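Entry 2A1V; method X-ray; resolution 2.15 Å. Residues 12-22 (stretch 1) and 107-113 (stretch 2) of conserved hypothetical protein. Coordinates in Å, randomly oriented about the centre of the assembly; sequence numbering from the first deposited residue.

Stretch 1 (12-22) DLRSVCDELPH
Stretch 2 (107-113) LLRGSYL

Packing of residues 12-22 against helix 107-113 within one chain, burying 430 Å² counted over both sides. Stretch 1 enters as the continuation of a helix that begins earlier in the chain, with Cys17 N to Leu13 O at 3.0 Å and Asp18 N to Arg14 O at 2.8 Å; a type I turn from Cys17 to Leu20, with Leu20 N to Cys17 O at 3.1 Å, then leads into an extended path through Leu20 (phi/psi -92/128) and Pro21 (-61/136), and His22 turns to positive phi (58/37). Stretch 2 is helical throughout, part of a longer helix, with Ser111 N to Leu107 O at 2.9 Å and Leu113 N to Arg109 O at 3.0 Å. The two helix axes run in broadly the same direction, crossing at -46° with a closest approach of 10.8 Å. Register is set by Val16 CA to Arg109 CA, 7.9 Å, and Leu20 CA to Tyr112 CA, 8.0 Å.

Tyr112, Leu108 and Leu20 carry most of the contact, and all three direct CA-to-CB toward the other stretch. Tyr112 (chi1 172°, t; chi2 -85°) reaches along the loop. Leu20 (m, t) lays CB over one face of the Tyr112 ring, 3.9 Å from the ring centroid and 23° off the normal, a CH-pi contact whose closest atoms are Leu20 CB and Tyr112 CE2 at 3.6 Å. At the ring edge, near its plane, Tyr112 OH donates a short hydrogen bond to Pro21 O, 2.6 Å, so one side chain supplies an apolar face to the leucine and a polar tip to the backbone. Pro21 CD lies 4.0 Å from Tyr112 CZ; Pro21 N, 3.5 Å from Tyr112 OH, has no hydrogen to share.

One helical turn earlier, Leu108 (chi1 176°, t; chi2 53°, p) turns its methyls to the first helix. Its CD2 meets Val16 CG1 at 3.6 Å and Leu13 CD2 at 4.2 Å, while CD1 lies 4.1 Å from Cys17 SG. Val16 is t, Leu13 m, t and Cys17 m. These contacts are apolar, and stretch 1 covers 80 Å² of Leu108, a buried residue.

Arg109 starts sideways, but its end approaches stretch 1. With chi1 -68°, m; chi2 172°, t; chi3 143°, between wells; and chi4 -130°, it passes CG 4.2 Å from Val16 CG1 before NH2 donates to Glu19 OE1 at 3.1 Å, 155° at the hydrogen. Glu19 (m, t, chi3 -20°) accepts at the guanidinium edge, near its plane, and opposite charges make the hydrogen bond a salt bridge.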

ATOM      1  N   ASP A  12      -6.607  -0.384 -10.992  1.00 21.82           N
ATOM      2  CA  ASP A  12      -7.284  -0.259  -9.687  1.00 21.96           C
ATOM      3  C   ASP A  12      -6.356   0.408  -8.617  1.00 22.22           C
ATOM      4  O   ASP A  12      -6.773   1.276  -7.838  1.00 19.25           O
ATOM      5  CB  ASP A  12      -7.745  -1.655  -9.175  1.00 22.40           C
ATOM      6  CG  ASP A  12      -8.929  -2.242  -9.983  1.00 25.12           C
ATOM      7  OD1 ASP A  12      -9.715  -1.465 -10.580  1.00 23.79           O
ATOM      8  OD2 ASP A  12      -9.113  -3.494  -9.968  1.00 27.36           O
ATOM      9  N   LEU A  13      -5.090  -0.012  -8.615  1.00 22.80           N
ATOM     10  CA  LEU A  13      -4.107   0.469  -7.664  1.00 23.26           C
ATOM     11  C   LEU A  13      -3.695   1.905  -7.946  1.00 23.61           C
ATOM     12  O   LEU A  13      -3.598   2.696  -7.015  1.00 22.61           O
ATOM     13  CB  LEU A  13      -2.868  -0.420  -7.695  1.00 23.35           C
ATOM     14  CG  LEU A  13      -3.031  -1.918  -7.383  1.00 23.20           C
ATOM     15  CD1 LEU A  13      -1.657  -2.586  -7.429  1.00 23.82           C
ATOM     16  CD2 LEU A  13      -3.696  -2.166  -6.042  1.00 20.55           C
ATOM     17  N   ARG A  14      -3.457   2.223  -9.215  1.00 24.27           N
ATOM     18  CA  ARG A  14      -3.227   3.590  -9.639  1.00 25.35           C
ATOM     19  C   ARG A  14      -4.360   4.490  -9.201  1.00 25.18           C
ATOM     20  O   ARG A  14      -4.136   5.558  -8.688  1.00 26.25           O
ATOM     21  CB  ARG A  14      -3.054   3.684 -11.153  1.00 26.24           C
ATOM     22  CG  ARG A  14      -1.788   3.107 -11.665  1.00 27.18           C
ATOM     23  CD  ARG A  14      -1.204   3.827 -12.819  1.00 27.52           C
ATOM     24  NE  ARG A  14       0.116   3.316 -13.111  1.00 29.68           N
ATOM     25  CZ  ARG A  14       0.359   2.338 -13.934  1.00 30.44           C
ATOM     26  NH1 ARG A  14      -0.635   1.767 -14.578  1.00 39.98           N
ATOM     27  NH2 ARG A  14       1.588   1.939 -14.136  1.00 34.13           N
ATOM     28  N   SER A  15      -5.581   4.026  -9.394  1.00 24.80           N
ATOM     29  CA  SER A  15      -6.738   4.825  -9.093  1.00 25.36           C
ATOM     30  C   SER A  15      -6.781   5.239  -7.618  1.00 25.21           C
ATOM     31  O   SER A  15      -7.332   6.303  -7.291  1.00 25.81           O
ATOM     32  CB  SER A  15      -8.062   4.123  -9.526  1.00 25.41           C
ATOM     33  OG  SER A  15      -8.495   3.110  -8.596  1.00 30.24           O
ATOM     34  N   VAL A  16      -6.260   4.393  -6.732  1.00 23.74           N
ATOM     35  CA  VAL A  16      -6.270   4.691  -5.312  1.00 22.92           C
ATOM     36  C   VAL A  16      -5.099   5.617  -5.040  1.00 22.10           C
ATOM     37  O   VAL A  16      -5.263   6.690  -4.456  1.00 22.33           O
ATOM     38  CB  VAL A  16      -6.190   3.408  -4.471  1.00 23.30           C
ATOM     39  CG1 VAL A  16      -5.860   3.740  -3.001  1.00 23.30           C
ATOM     40  CG2 VAL A  16      -7.510   2.649  -4.586  1.00 22.83           C
ATOM     41  N   CYS A  17      -3.929   5.255  -5.553  1.00 21.02           N
ATOM     42  CA  CYS A  17      -2.684   5.993  -5.239  1.00 20.71           C
ATOM     43  C   CYS A  17      -2.602   7.390  -5.879  1.00 20.23           C
ATOM     44  O   CYS A  17      -1.985   8.257  -5.330  1.00 18.35           O
ATOM     45  CB  CYS A  17      -1.443   5.128  -5.574  1.00 19.98           C
ATOM     46  SG  CYS A  17      -1.423   3.633  -4.623  1.00 18.13           S
ATOM     47  N   ASP A  18      -3.261   7.577  -7.021  1.00 21.32           N
ATOM     48  CA  ASP A  18      -3.311   8.857  -7.727  1.00 22.40           C
ATOM     49  C   ASP A  18      -3.962   9.941  -6.856  1.00 23.20           C
ATOM     50  O   ASP A  18      -3.692  11.114  -7.051  1.00 24.56           O
ATOM     51  CB  ASP A  18      -4.131   8.760  -9.033  1.00 22.11           C
ATOM     52  CG  ASP A  18      -3.356   8.174 -10.204  1.00 22.24           C
ATOM     53  OD1 ASP A  18      -2.127   7.945 -10.136  1.00 26.75           O
ATOM     54  OD2 ASP A  18      -4.002   7.932 -11.227  1.00 22.28           O
ATOM     55  N   GLU A  19      -4.837   9.548  -5.936  1.00 23.43           N
ATOM     56  CA  GLU A  19      -5.499  10.486  -5.011  1.00 23.83           C
ATOM     57  C   GLU A  19      -4.725  10.839  -3.722  1.00 22.35           C
ATOM     58  O   GLU A  19      -5.198  11.676  -2.931  1.00 21.81           O
ATOM     59  CB  GLU A  19      -6.765   9.877  -4.484  1.00 24.16           C
ATOM     60  CG  GLU A  19      -7.629   9.210  -5.468  1.00 28.66           C
ATOM     61  CD  GLU A  19      -8.585   8.318  -4.721  1.00 31.02           C
ATOM     62  OE1 GLU A  19      -8.212   8.008  -3.537  1.00 43.31           O
ATOM     63  OE2 GLU A  19      -9.652   7.927  -5.290  1.00 36.34           O
ATOM     64  N   LEU A  20      -3.620  10.137  -3.470  1.00 20.84           N
ATOM     65  CA  LEU A  20      -2.867  10.298  -2.230  1.00 19.99           C
ATOM     66  C   LEU A  20      -1.806  11.357  -2.474  1.00 19.14           C
ATOM     67  O   LEU A  20      -1.082  11.305  -3.471  1.00 18.14           O
ATOM     68  CB  LEU A  20      -2.238   8.991  -1.809  1.00 19.34           C
ATOM     69  CG  LEU A  20      -3.213   7.834  -1.752  1.00 19.98           C
ATOM     70  CD1 LEU A  20      -2.535   6.478  -1.477  1.00 16.73           C
ATOM     71  CD2 LEU A  20      -4.300   8.163  -0.734  1.00 21.80           C
ATOM     72  N   PRO A  21      -1.766  12.373  -1.593  1.00 19.22           N
ATOM     73  CA  PRO A  21      -0.846  13.475  -1.745  1.00 18.64           C
ATOM     74  C   PRO A  21       0.613  13.059  -1.726  1.00 18.26           C
ATOM     75  O   PRO A  21       1.037  12.272  -0.869  1.00 17.76           O
ATOM     76  CB  PRO A  21      -1.169  14.383  -0.530  1.00 17.57           C
ATOM     77  CG  PRO A  21      -2.590  14.037  -0.187  1.00 18.23           C
ATOM     78  CD  PRO A  21      -2.637  12.565  -0.402  1.00 19.17           C
ATOM     79  N   HIS A  22       1.342  13.644  -2.668  1.00 17.27           N
ATOM     80  CA  HIS A  22       2.776  13.423  -2.885  1.00 18.42           C
ATOM     81  C   HIS A  22       3.196  11.965  -3.152  1.00 19.30           C
ATOM     82  O   HIS A  22       4.298  11.523  -2.733  1.00 18.53           O
ATOM     83  CB  HIS A  22       3.563  14.012  -1.748  1.00 19.10           C
ATOM     84  CG  HIS A  22       3.244  15.436  -1.479  1.00 20.30           C
ATOM     85  ND1 HIS A  22       3.723  16.465  -2.268  1.00 21.50           N
ATOM     86  CD2 HIS A  22       2.468  16.008  -0.523  1.00 20.93           C
ATOM     87  CE1 HIS A  22       3.282  17.613  -1.783  1.00 21.61           C
ATOM     88  NE2 HIS A  22       2.523  17.364  -0.723  1.00 19.88           N
ATOM     89  N   LEU A 107      -6.369  -1.147   3.342  1.00 20.24           N
ATOM     90  CA  LEU A 107      -5.009  -1.553   3.725  1.00 19.90           C
ATOM     91  C   LEU A 107      -4.024  -0.739   2.934  1.00 19.73           C
ATOM     92  O   LEU A 107      -3.004  -0.320   3.489  1.00 20.50           O
ATOM     93  CB  LEU A 107      -4.736  -3.028   3.525  1.00 19.75           C
ATOM     94  CG  LEU A 107      -5.530  -3.923   4.469  1.00 19.26           C
ATOM     95  CD1 LEU A 107      -5.317  -5.412   4.000  1.00 21.04           C
ATOM     96  CD2 LEU A 107      -5.138  -3.677   5.870  1.00 19.33           C
ATOM     97  N   LEU A 108      -4.372  -0.436   1.686  1.00 18.17           N
ATOM     98  CA  LEU A 108      -3.492   0.337   0.815  1.00 18.14           C
ATOM     99  C   LEU A 108      -3.371   1.778   1.294  1.00 17.01           C
ATOM    100  O   LEU A 108      -2.290   2.306   1.444  1.00 15.66           O
ATOM    101  CB  LEU A 108      -3.986   0.223  -0.606  1.00 17.73           C
ATOM    102  CG  LEU A 108      -3.258   1.036  -1.676  1.00 19.01           C
ATOM    103  CD1 LEU A 108      -1.739   0.815  -1.701  1.00 20.94           C
ATOM    104  CD2 LEU A 108      -3.879   0.731  -2.991  1.00 20.10           C
ATOM    105  N   ARG A 109      -4.500   2.372   1.644  1.00 18.11           N
ATOM    106  CA  ARG A 109      -4.521   3.701   2.278  1.00 19.15           C
ATOM    107  C   ARG A 109      -3.857   3.680   3.629  1.00 17.97           C
ATOM    108  O   ARG A 109      -3.137   4.611   3.958  1.00 16.45           O
ATOM    109  CB  ARG A 109      -5.949   4.222   2.427  1.00 18.56           C
ATOM    110  CG  ARG A 109      -6.543   4.532   1.093  1.00 21.79           C
ATOM    111  CD  ARG A 109      -8.042   4.884   1.166  1.00 25.54           C
ATOM    112  NE  ARG A 109      -8.254   5.936   0.178  1.00 34.42           N
ATOM    113  CZ  ARG A 109      -8.880   7.083   0.410  1.00 35.65           C
ATOM    114  NH1 ARG A 109      -9.472   7.295   1.602  1.00 37.75           N
ATOM    115  NH2 ARG A 109      -8.926   7.995  -0.569  1.00 36.70           N
ATOM    116  N   GLY A 110      -4.048   2.597   4.380  1.00 17.07           N
ATOM    117  CA  GLY A 110      -3.402   2.475   5.675  1.00 16.69           C
ATOM    118  C   GLY A 110      -1.873   2.433   5.612  1.00 17.05           C
ATOM    119  O   GLY A 110      -1.171   2.980   6.507  1.00 17.46           O
ATOM    120  N   SER A 111      -1.348   1.748   4.588  1.00 15.98           N
ATOM    121  CA  SER A 111       0.098   1.580   4.413  1.00 15.82           C
ATOM    122  C   SER A 111       0.739   2.970   4.141  1.00 16.07           C
ATOM    123  O   SER A 111       1.692   3.354   4.787  1.00 15.19           O
ATOM    124  CB  SER A 111       0.389   0.597   3.260  1.00 15.75           C
ATOM    125  OG  SER A 111       1.784   0.456   3.039  1.00 14.95           O
ATOM    126  N   TYR A 112       0.139   3.712   3.209  1.00 15.73           N
ATOM    127  CA  TYR A 112       0.446   5.137   2.955  1.00 16.46           C
ATOM    128  C   TYR A 112       0.468   5.968   4.238  1.00 16.36           C
ATOM    129  O   TYR A 112       1.438   6.674   4.489  1.00 16.57           O
ATOM    130  CB  TYR A 112      -0.560   5.744   1.942  1.00 16.24           C
ATOM    131  CG  TYR A 112      -0.470   7.244   1.738  1.00 14.83           C
ATOM    132  CD1 TYR A 112      -1.131   8.100   2.581  1.00 17.37           C
ATOM    133  CD2 TYR A 112       0.336   7.794   0.732  1.00 16.23           C
ATOM    134  CE1 TYR A 112      -1.003   9.465   2.453  1.00 17.05           C
ATOM    135  CE2 TYR A 112       0.450   9.151   0.555  1.00 16.25           C
ATOM    136  CZ  TYR A 112      -0.230   9.993   1.423  1.00 17.04           C
ATOM    137  OH  TYR A 112      -0.151  11.348   1.285  1.00 14.15           O
ATOM    138  N   LEU A 113      -0.605   5.913   5.026  1.00 17.14           N
ATOM    139  CA  LEU A 113      -0.670   6.696   6.294  1.00 17.62           C
ATOM    140  C   LEU A 113       0.421   6.334   7.287  1.00 17.65           C
ATOM    141  O   LEU A 113       1.056   7.215   7.912  1.00 17.09           O
ATOM    142  CB  LEU A 113      -2.021   6.563   6.963  1.00 17.48           C
ATOM    143  CG  LEU A 113      -3.088   7.414   6.282  1.00 24.08           C
ATOM    144  CD1 LEU A 113      -4.529   6.941   6.743  1.00 28.22           C
ATOM    145  CD2 LEU A 113      -2.864   8.906   6.572  1.00 22.96           C
TER